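Local coordinates for separin (Saccharomyces cerevisiae, PDB 5U1T), which is a caspase-like cysteine protease that cleaves the cohesin subunit MCD1/SCC1 at the onset of anaphase, letting chromosomes segregate, at residues R764-L769 / N1094-F1098; A759-R764 / Q798-H803. All coordinates share one frame; numbering follows the deposited sequence.

Contact 1. Residues R764-L769 / N1094-F1098; sequences RKAQNL and NYREF
N1094 meets K765 through its carbonyl, whose O lies 3.4 Å from CE of the lysine. The lysine chain is extended beyond CG (chi2 177°), and this carries it lengthwise past the backbone of the loop. Y1095 comes next and packs its ring against the aliphatic root of R764, with CD1 3.6 Å from R764 CB. R764 NE stands over one ring face and is hydrogen-bonded to the backbone of another protein's chain. At 5.3 Å from R764 CZ to the Y1095 ring centroid, the cation-pi attraction is at most weak. The carbonyl of Y1095 accepts a hydrogen bond from N768 ND2, 2.8 Å to Y1095 O. The bond is bent (135° at the hydrogen), and the donor sits above the carbonyl plane. R1096 lays its CG 3.5 Å from N768 ND2 and crosses the asparagine at about a right angle. The CB of E1097 points away from the helix; its backbone O lies 3.2 Å from K765 NZ. F1098 comes last. L769 CD2 makes a CH-pi contact over one face of its ring, 3.9 Å from the centroid, while K765 CB lies at the ring edge. With an alanine in place of K765, the carbonyls of N1094 and E1097 would probably lose the lysine chain packed along them. The contact ties the loop after helix 1075-1088 to helix 756-775, whose K765 and L769 also touch F743 and I740 of helix 729-752.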
# COMPACT_ATOMS: atom_id res chain seq x y z
N ARG A 764 -8.85 5.30 10.76
CA ARG A 764 -9.65 6.26 10.01
C ARG A 764 -8.78 7.37 9.42
O ARG A 764 -9.09 7.92 8.37
CB ARG A 764 -10.75 6.85 10.89
CG ARG A 764 -11.78 5.80 11.37
CD ARG A 764 -12.82 5.46 10.32
NE ARG A 764 -13.44 6.68 9.83
CZ ARG A 764 -13.12 7.27 8.68
NH1 ARG A 764 -13.71 8.40 8.33
NH2 ARG A 764 -12.20 6.72 7.88
N LYS A 765 -7.68 7.71 10.10
CA LYS A 765 -6.71 8.63 9.55
C LYS A 765 -6.06 8.01 8.32
O LYS A 765 -5.87 8.67 7.30
CB LYS A 765 -5.64 8.97 10.57
CG LYS A 765 -6.13 9.73 11.76
CD LYS A 765 -4.99 9.94 12.72
CE LYS A 765 -5.47 10.59 13.99
NZ LYS A 765 -4.40 10.67 15.00
N ALA A 766 -5.73 6.72 8.43
CA ALA A 766 -5.11 5.99 7.35
C ALA A 766 -6.01 6.04 6.12
O ALA A 766 -5.55 6.24 5.01
CB ALA A 766 -4.84 4.56 7.76
N GLN A 767 -7.31 5.88 6.33
CA GLN A 767 -8.25 5.90 5.22
C GLN A 767 -8.47 7.30 4.67
O GLN A 767 -8.71 7.47 3.48
CB GLN A 767 -9.58 5.32 5.65
CG GLN A 767 -9.58 3.84 5.70
CD GLN A 767 -10.98 3.28 5.61
OE1 GLN A 767 -11.93 3.84 6.20
NE2 GLN A 767 -11.14 2.19 4.85
N ASN A 768 -8.41 8.30 5.53
CA ASN A 768 -8.59 9.66 5.05
C ASN A 768 -7.38 10.11 4.25
O ASN A 768 -7.51 10.83 3.26
CB ASN A 768 -8.87 10.61 6.22
CG ASN A 768 -10.26 10.41 6.81
OD1 ASN A 768 -11.13 9.79 6.18
ND2 ASN A 768 -10.48 10.92 8.01
N LEU A 769 -6.21 9.67 4.65
CA LEU A 769 -5.01 10.03 3.94
C LEU A 769 -5.03 9.40 2.58
O LEU A 769 -4.60 9.99 1.62
CB LEU A 769 -3.79 9.52 4.67
CG LEU A 769 -3.26 10.38 5.80
CD1 LEU A 769 -2.00 9.74 6.28
CD2 LEU A 769 -2.96 11.77 5.31
N ASN A 1094 -11.22 14.21 15.19
CA ASN A 1094 -10.18 13.25 15.59
C ASN A 1094 -9.72 12.38 14.43
O ASN A 1094 -8.57 11.95 14.37
CB ASN A 1094 -10.69 12.36 16.72
CG ASN A 1094 -10.72 13.07 18.07
OD1 ASN A 1094 -10.10 12.62 19.03
ND2 ASN A 1094 -11.44 14.20 18.14
N TYR A 1095 -10.63 12.14 13.49
CA TYR A 1095 -10.34 11.32 12.33
C TYR A 1095 -9.51 12.05 11.27
O TYR A 1095 -9.01 11.42 10.33
CB TYR A 1095 -11.65 10.80 11.73
CG TYR A 1095 -12.45 9.98 12.71
CD1 TYR A 1095 -11.85 9.01 13.49
CD2 TYR A 1095 -13.82 10.19 12.86
CE1 TYR A 1095 -12.58 8.25 14.39
CE2 TYR A 1095 -14.57 9.43 13.76
CZ TYR A 1095 -13.94 8.46 14.52
OH TYR A 1095 -14.67 7.71 15.42
N ARG A 1096 -9.35 13.36 11.41
CA ARG A 1096 -8.62 14.14 10.41
C ARG A 1096 -7.47 14.98 10.97
O ARG A 1096 -7.09 16.00 10.38
CB ARG A 1096 -9.59 15.04 9.65
CG ARG A 1096 -10.07 14.43 8.34
CD ARG A 1096 -11.45 14.96 7.93
NE ARG A 1096 -12.14 14.01 7.05
CZ ARG A 1096 -13.37 14.18 6.56
NH1 ARG A 1096 -13.90 13.25 5.77
NH2 ARG A 1096 -14.07 15.27 6.86
N GLU A 1097 -6.89 14.57 12.10
CA GLU A 1097 -5.75 15.29 12.65
C GLU A 1097 -4.50 14.40 12.66
O GLU A 1097 -4.46 13.38 13.35
CB GLU A 1097 -6.09 15.84 14.04
CG GLU A 1097 -7.04 17.06 13.96
CD GLU A 1097 -7.56 17.53 15.32
OE1 GLU A 1097 -7.81 18.76 15.47
OE2 GLU A 1097 -7.74 16.69 16.23
N PHE A 1098 -3.49 14.78 11.87
CA PHE A 1098 -2.36 13.91 11.57
C PHE A 1098 -1.05 14.27 12.30
O PHE A 1098 -0.33 13.39 12.78
CB PHE A 1098 -2.12 13.93 10.07
CG PHE A 1098 -3.34 13.60 9.26
CD1 PHE A 1098 -4.10 12.48 9.54
CD2 PHE A 1098 -3.73 14.42 8.22
CE1 PHE A 1098 -5.22 12.17 8.78
CE2 PHE A 1098 -4.86 14.11 7.46
CZ PHE A 1098 -5.60 12.99 7.75

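Contact 2. Residues A759-R764 / Q798-H803; sequences AVIDCR and QLIKIH
C763 and L799 have the nearest CA atoms, 6.5 Å apart. Their helices run nearly antiparallel, at 162° between N-to-C directions, and the segment axes come within 9.9 Å. Helices 756-775 and 782-805 follow one another in the chain, so the pair is a helical hairpin of the large helical region. The interface is buried, and its side-chain contacts are mostly apolar. C763 points toward the partner helix and packs on L799, Q798 and I802. Its CB packs on L799 CG at 3.7 Å, and its SG lies 3.6 Å from Q798 CB. I802 fills the next turn. Its CD1 reaches A759 CB at 3.8 Å and also comes near C763 SG, so this one methyl bridges two successive turns of helix 756-775. V760 works from the flank. Its CG1 is anti to the backbone N (chi1 168°), and the other branch, CG2, is the one that meets I802. CG2 also lies near the H803 ring. R764 lays the aliphatic part of its chain, CG and CD, beside L799 CD2, and its NE is hydrogen-bonded to the backbone of another protein's chain. Helix 729-752 closes one side of the hairpin, with A747 on C763 and I751 on I802. Y815 of helix 809-825 packs on R764. The V760 and I802 side chains cross at a slant, CG2 to CG2, 3.6 Å apart.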
# COMPACT_ATOMS: atom_id res chain seq x y z
N ALA A 759 -7.31 2.88 18.30
CA ALA A 759 -7.06 2.05 17.11
C ALA A 759 -8.07 2.36 16.00
O ALA A 759 -7.71 2.38 14.82
CB ALA A 759 -7.11 0.58 17.45
N VAL A 760 -9.32 2.60 16.37
CA VAL A 760 -10.34 2.97 15.39
C VAL A 760 -9.97 4.30 14.75
O VAL A 760 -10.08 4.46 13.54
CB VAL A 760 -11.76 3.07 16.01
CG1 VAL A 760 -12.73 3.72 15.04
CG2 VAL A 760 -12.26 1.70 16.38
N ILE A 761 -9.54 5.26 15.57
CA ILE A 761 -9.18 6.58 15.08
C ILE A 761 -8.01 6.53 14.11
O ILE A 761 -8.06 7.14 13.04
CB ILE A 761 -8.86 7.53 16.23
CG1 ILE A 761 -10.10 7.70 17.10
CG2 ILE A 761 -8.37 8.87 15.69
CD1 ILE A 761 -9.92 8.66 18.26
N ASP A 762 -6.96 5.79 14.48
CA ASP A 762 -5.79 5.60 13.63
C ASP A 762 -6.20 5.12 12.25
O ASP A 762 -5.96 5.80 11.25
CB ASP A 762 -4.82 4.61 14.26
CG ASP A 762 -4.03 5.22 15.40
OD1 ASP A 762 -4.12 6.45 15.62
OD2 ASP A 762 -3.31 4.46 16.08
N CYS A 763 -6.81 3.94 12.22
CA CYS A 763 -7.42 3.37 11.02
C CYS A 763 -8.13 4.38 10.14
O CYS A 763 -8.04 4.31 8.92
CB CYS A 763 -8.42 2.29 11.42
SG CYS A 763 -7.83 0.65 11.16
N ARG A 764 -8.85 5.30 10.76
CA ARG A 764 -9.65 6.26 10.01
C ARG A 764 -8.78 7.37 9.42
O ARG A 764 -9.09 7.92 8.37
CB ARG A 764 -10.75 6.85 10.89
CG ARG A 764 -11.78 5.80 11.37
CD ARG A 764 -12.82 5.46 10.32
NE ARG A 764 -13.44 6.68 9.83
CZ ARG A 764 -13.12 7.27 8.68
NH1 ARG A 764 -13.71 8.40 8.33
NH2 ARG A 764 -12.20 6.72 7.88
N GLN A 798 -8.36 -4.26 9.06
CA GLN A 798 -8.14 -3.83 10.43
C GLN A 798 -9.42 -3.28 11.09
O GLN A 798 -9.72 -3.64 12.23
CB GLN A 798 -7.05 -2.76 10.48
CG GLN A 798 -6.31 -2.71 11.81
CD GLN A 798 -6.00 -4.10 12.35
OE1 GLN A 798 -5.18 -4.84 11.79
NE2 GLN A 798 -6.69 -4.47 13.43
N LEU A 799 -10.15 -2.42 10.39
CA LEU A 799 -11.34 -1.80 10.95
C LEU A 799 -12.40 -2.86 11.26
O LEU A 799 -12.99 -2.86 12.34
CB LEU A 799 -11.92 -0.75 10.01
CG LEU A 799 -11.47 0.70 10.17
CD1 LEU A 799 -11.81 1.48 8.91
CD2 LEU A 799 -12.10 1.37 11.36
N ILE A 800 -12.62 -3.76 10.30
CA ILE A 800 -13.55 -4.86 10.50
C ILE A 800 -13.12 -5.73 11.68
O ILE A 800 -13.92 -6.03 12.54
CB ILE A 800 -13.70 -5.70 9.22
CG1 ILE A 800 -14.27 -4.83 8.09
CG2 ILE A 800 -14.58 -6.90 9.49
CD1 ILE A 800 -14.51 -5.53 6.75
N LYS A 801 -11.85 -6.11 11.73
CA LYS A 801 -11.34 -6.86 12.86
C LYS A 801 -11.58 -6.10 14.17
O LYS A 801 -11.93 -6.72 15.18
CB LYS A 801 -9.85 -7.16 12.67
CG LYS A 801 -9.52 -8.38 11.80
CD LYS A 801 -8.00 -8.44 11.56
CE LYS A 801 -7.45 -9.87 11.43
NZ LYS A 801 -5.94 -9.95 11.52
N ILE A 802 -11.41 -4.79 14.18
CA ILE A 802 -11.54 -4.05 15.43
C ILE A 802 -12.99 -4.08 15.92
O ILE A 802 -13.27 -4.18 17.12
CB ILE A 802 -11.07 -2.58 15.32
CG1 ILE A 802 -9.57 -2.48 15.02
CG2 ILE A 802 -11.33 -1.82 16.60
CD1 ILE A 802 -9.11 -1.06 14.71
N HIS A 803 -13.92 -4.03 14.97
CA HIS A 803 -15.33 -4.02 15.28
C HIS A 803 -15.89 -5.43 15.56
O HIS A 803 -16.94 -5.57 16.20
CB HIS A 803 -16.10 -3.33 14.16
CG HIS A 803 -15.86 -1.85 14.10
ND1 HIS A 803 -16.70 -0.93 14.69
CD2 HIS A 803 -14.85 -1.13 13.54
CE1 HIS A 803 -16.23 0.29 14.48
NE2 HIS A 803 -15.11 0.20 13.79

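How the contacts relate
Contact 1 and contact 2 both use helix 756-775 and share R764. Contact 2 is the core member: every touching residue is buried, and its chemistry is hydrocarbon and sulfur packing between helices close in sequence. Contact 1 is partly exposed and brings in a loop more than 300 residues further along. There, backbone carbonyls of the loop meet polar and charged side chains of the helix, and aromatic rings do the packing. The two contacts touch directly. I761, which does not touch 798-803, meets N1094 and Y1095, and Q767 reaches L799. Another protein's chain packs against residues of both.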